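Side-chain contact in substrate binding periplasmic protein (Ralstonia solanacearum, PDB 3LOP), which probably captures leucine or a related amino acid in the periplasm, as a substrate-binding protein of the periplasmic binding protein family: residues R266-A271 against E288-A293. Residues are numbered along the deposited sequence; the frame is centred on the assembly and turned at random.
Sequences REFNRA and EGFVAA
Of residues 288-293, F290 alone touches 266-271, where E267, F268 and A271 receive its ring. With CG anti to the backbone N (chi1 -168°), the phenyl stands out from its own helix and lodges against the near side of the other. F268 lies over one face. Its CA approaches as a CH-pi donor, 4.2 Å from the centroid of the F290 ring and 27° off the normal, while F268 CD2 comes within 3.7 Å of F290 CD1. The two rings meet obliquely, their planes 52° apart and centroids 5.2 Å apart. The axes of 266-271 and 288-293 run nearly at right angles, and the helix carrying F290 belongs to the alpha/beta architecture of the two-domain periplasmic binding proteins, whose ligand, here leucine, sits in the cleft between the lobes. At the ring's rim, near its plane, the methyl CB of A271 is 4.0 Å from F290 CE1. E267 meets the far end of the phenyl: CG lies 4.0 Å from F290 CZ and the carboxylate also reaches the ring, OE1 coming within 4.0 Å of F290 CE2, its plane almost perpendicular to the phenyl. That carboxylate is also engaged elsewhere: OE1 forms a salt bridge with K294, one turn further along the helix of F290, and OE2 accepts a hydrogen bond from W35 NE1. Helix 19-38 packs alongside, with Y32 edge-to-face against F290 and L31 touching F268.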
loop_
_atom_site.group_PDB
_atom_site.type_symbol
_atom_site.label_atom_id
_atom_site.label_comp_id
_atom_site.label_asym_id
_atom_site.label_seq_id
_atom_site.Cartn_x
_atom_site.Cartn_y
_atom_site.Cartn_z
ATOM N N ARG A 266 11.063 -1.567 -15.479
ATOM C CA ARG A 266 12.232 -1.169 -16.246
ATOM C C ARG A 266 12.565 0.293 -15.971
ATOM O O ARG A 266 13.735 0.638 -15.806
ATOM C CB ARG A 266 12.023 -1.407 -17.748
ATOM C CG ARG A 266 12.267 -2.862 -18.131
ATOM C CD ARG A 266 12.390 -3.090 -19.630
ATOM N NE ARG A 266 11.106 -3.072 -20.322
ATOM C CZ ARG A 266 10.642 -2.040 -21.019
ATOM N NH1 ARG A 266 11.356 -0.928 -21.117
ATOM N NH2 ARG A 266 9.470 -2.130 -21.632
ATOM N N GLU A 267 11.550 1.153 -15.900
ATOM C CA GLU A 267 11.820 2.562 -15.627
ATOM C C GLU A 267 12.392 2.739 -14.220
ATOM O O GLU A 267 13.278 3.566 -13.998
ATOM C CB GLU A 267 10.556 3.421 -15.786
ATOM C CG GLU A 267 10.894 4.919 -15.765
ATOM C CD GLU A 267 9.690 5.841 -15.785
ATOM O OE1 GLU A 267 8.543 5.351 -15.814
ATOM O OE2 GLU A 267 9.904 7.073 -15.768
ATOM N N PHE A 268 11.887 1.955 -13.271
ATOM C CA PHE A 268 12.368 2.024 -11.898
ATOM C C PHE A 268 13.857 1.682 -11.863
ATOM O O PHE A 268 14.647 2.395 -11.249
ATOM C CB PHE A 268 11.574 1.048 -11.014
ATOM C CG PHE A 268 11.913 1.129 -9.547
ATOM C CD1 PHE A 268 13.103 0.597 -9.054
ATOM C CD2 PHE A 268 11.026 1.725 -8.653
ATOM C CE1 PHE A 268 13.403 0.655 -7.689
ATOM C CE2 PHE A 268 11.316 1.788 -7.291
ATOM C CZ PHE A 268 12.507 1.252 -6.809
ATOM N N ASN A 269 14.238 0.600 -12.536
ATOM C CA ASN A 269 15.638 0.194 -12.559
ATOM C C ASN A 269 16.519 1.189 -13.301
ATOM O O ASN A 269 17.660 1.424 -12.902
ATOM C CB ASN A 269 15.786 -1.205 -13.167
ATOM C CG ASN A 269 15.343 -2.292 -12.213
ATOM O OD1 ASN A 269 15.495 -2.157 -10.999
ATOM N ND2 ASN A 269 14.809 -3.378 -12.752
ATOM N N ARG A 270 16.001 1.775 -14.378
ATOM C CA ARG A 270 16.778 2.763 -15.119
ATOM C C ARG A 270 16.948 4.008 -14.250
ATOM O O ARG A 270 18.019 4.612 -14.216
ATOM C CB ARG A 270 16.090 3.138 -16.440
ATOM C CG ARG A 270 16.113 2.053 -17.527
ATOM C CD ARG A 270 17.521 1.516 -17.775
ATOM N NE ARG A 270 17.809 0.351 -16.941
ATOM C CZ ARG A 270 18.988 0.094 -16.379
ATOM N NH1 ARG A 270 20.007 0.922 -16.548
ATOM N NH2 ARG A 270 19.149 -1.003 -15.648
ATOM N N ALA A 271 15.888 4.383 -13.540
ATOM C CA ALA A 271 15.937 5.549 -12.665
ATOM C C ALA A 271 16.951 5.344 -11.542
ATOM O O ALA A 271 17.745 6.236 -11.239
ATOM C CB ALA A 271 14.548 5.822 -12.080
ATOM N N GLU A 288 5.187 1.144 -5.435
ATOM C CA GLU A 288 3.958 1.861 -5.114
ATOM C C GLU A 288 4.259 3.357 -4.967
ATOM O O GLU A 288 3.505 4.200 -5.444
ATOM C CB GLU A 288 3.348 1.319 -3.814
ATOM C CG GLU A 288 1.950 1.844 -3.520
ATOM C CD GLU A 288 1.348 1.249 -2.255
ATOM O OE1 GLU A 288 1.777 0.149 -1.846
ATOM O OE2 GLU A 288 0.434 1.877 -1.680
ATOM N N GLY A 289 5.371 3.681 -4.313
ATOM C CA GLY A 289 5.741 5.076 -4.136
ATOM C C GLY A 289 6.130 5.725 -5.455
ATOM O O GLY A 289 5.799 6.886 -5.713
ATOM N N PHE A 290 6.853 4.970 -6.277
ATOM C CA PHE A 290 7.305 5.414 -7.595
ATOM C C PHE A 290 6.075 5.737 -8.456
ATOM O O PHE A 290 5.993 6.801 -9.082
ATOM C CB PHE A 290 8.121 4.277 -8.229
ATOM C CG PHE A 290 8.890 4.661 -9.468
ATOM C CD1 PHE A 290 10.146 5.255 -9.372
ATOM C CD2 PHE A 290 8.385 4.368 -10.727
ATOM C CE1 PHE A 290 10.891 5.545 -10.523
ATOM C CE2 PHE A 290 9.120 4.655 -11.883
ATOM C CZ PHE A 290 10.374 5.243 -11.779
ATOM N N VAL A 291 5.119 4.814 -8.468
ATOM C CA VAL A 291 3.890 4.973 -9.242
ATOM C C VAL A 291 3.053 6.158 -8.767
ATOM O O VAL A 291 2.551 6.937 -9.579
ATOM C CB VAL A 291 3.042 3.674 -9.189
ATOM C CG1 VAL A 291 1.645 3.922 -9.734
ATOM C CG2 VAL A 291 3.722 2.584 -10.012
ATOM N N ALA A 292 2.900 6.299 -7.455
ATOM C CA ALA A 292 2.119 7.407 -6.918
ATOM C C ALA A 292 2.755 8.731 -7.321
ATOM O O ALA A 292 2.066 9.664 -7.743
ATOM C CB ALA A 292 2.028 7.303 -5.405
ATOM N N ALA A 293 4.078 8.804 -7.202
ATOM C CA ALA A 293 4.798 10.019 -7.560
ATOM C C ALA A 293 4.628 10.352 -9.039
ATOM O O ALA A 293 4.452 11.513 -9.399
ATOM C CB ALA A 293 6.278 9.873 -7.221
#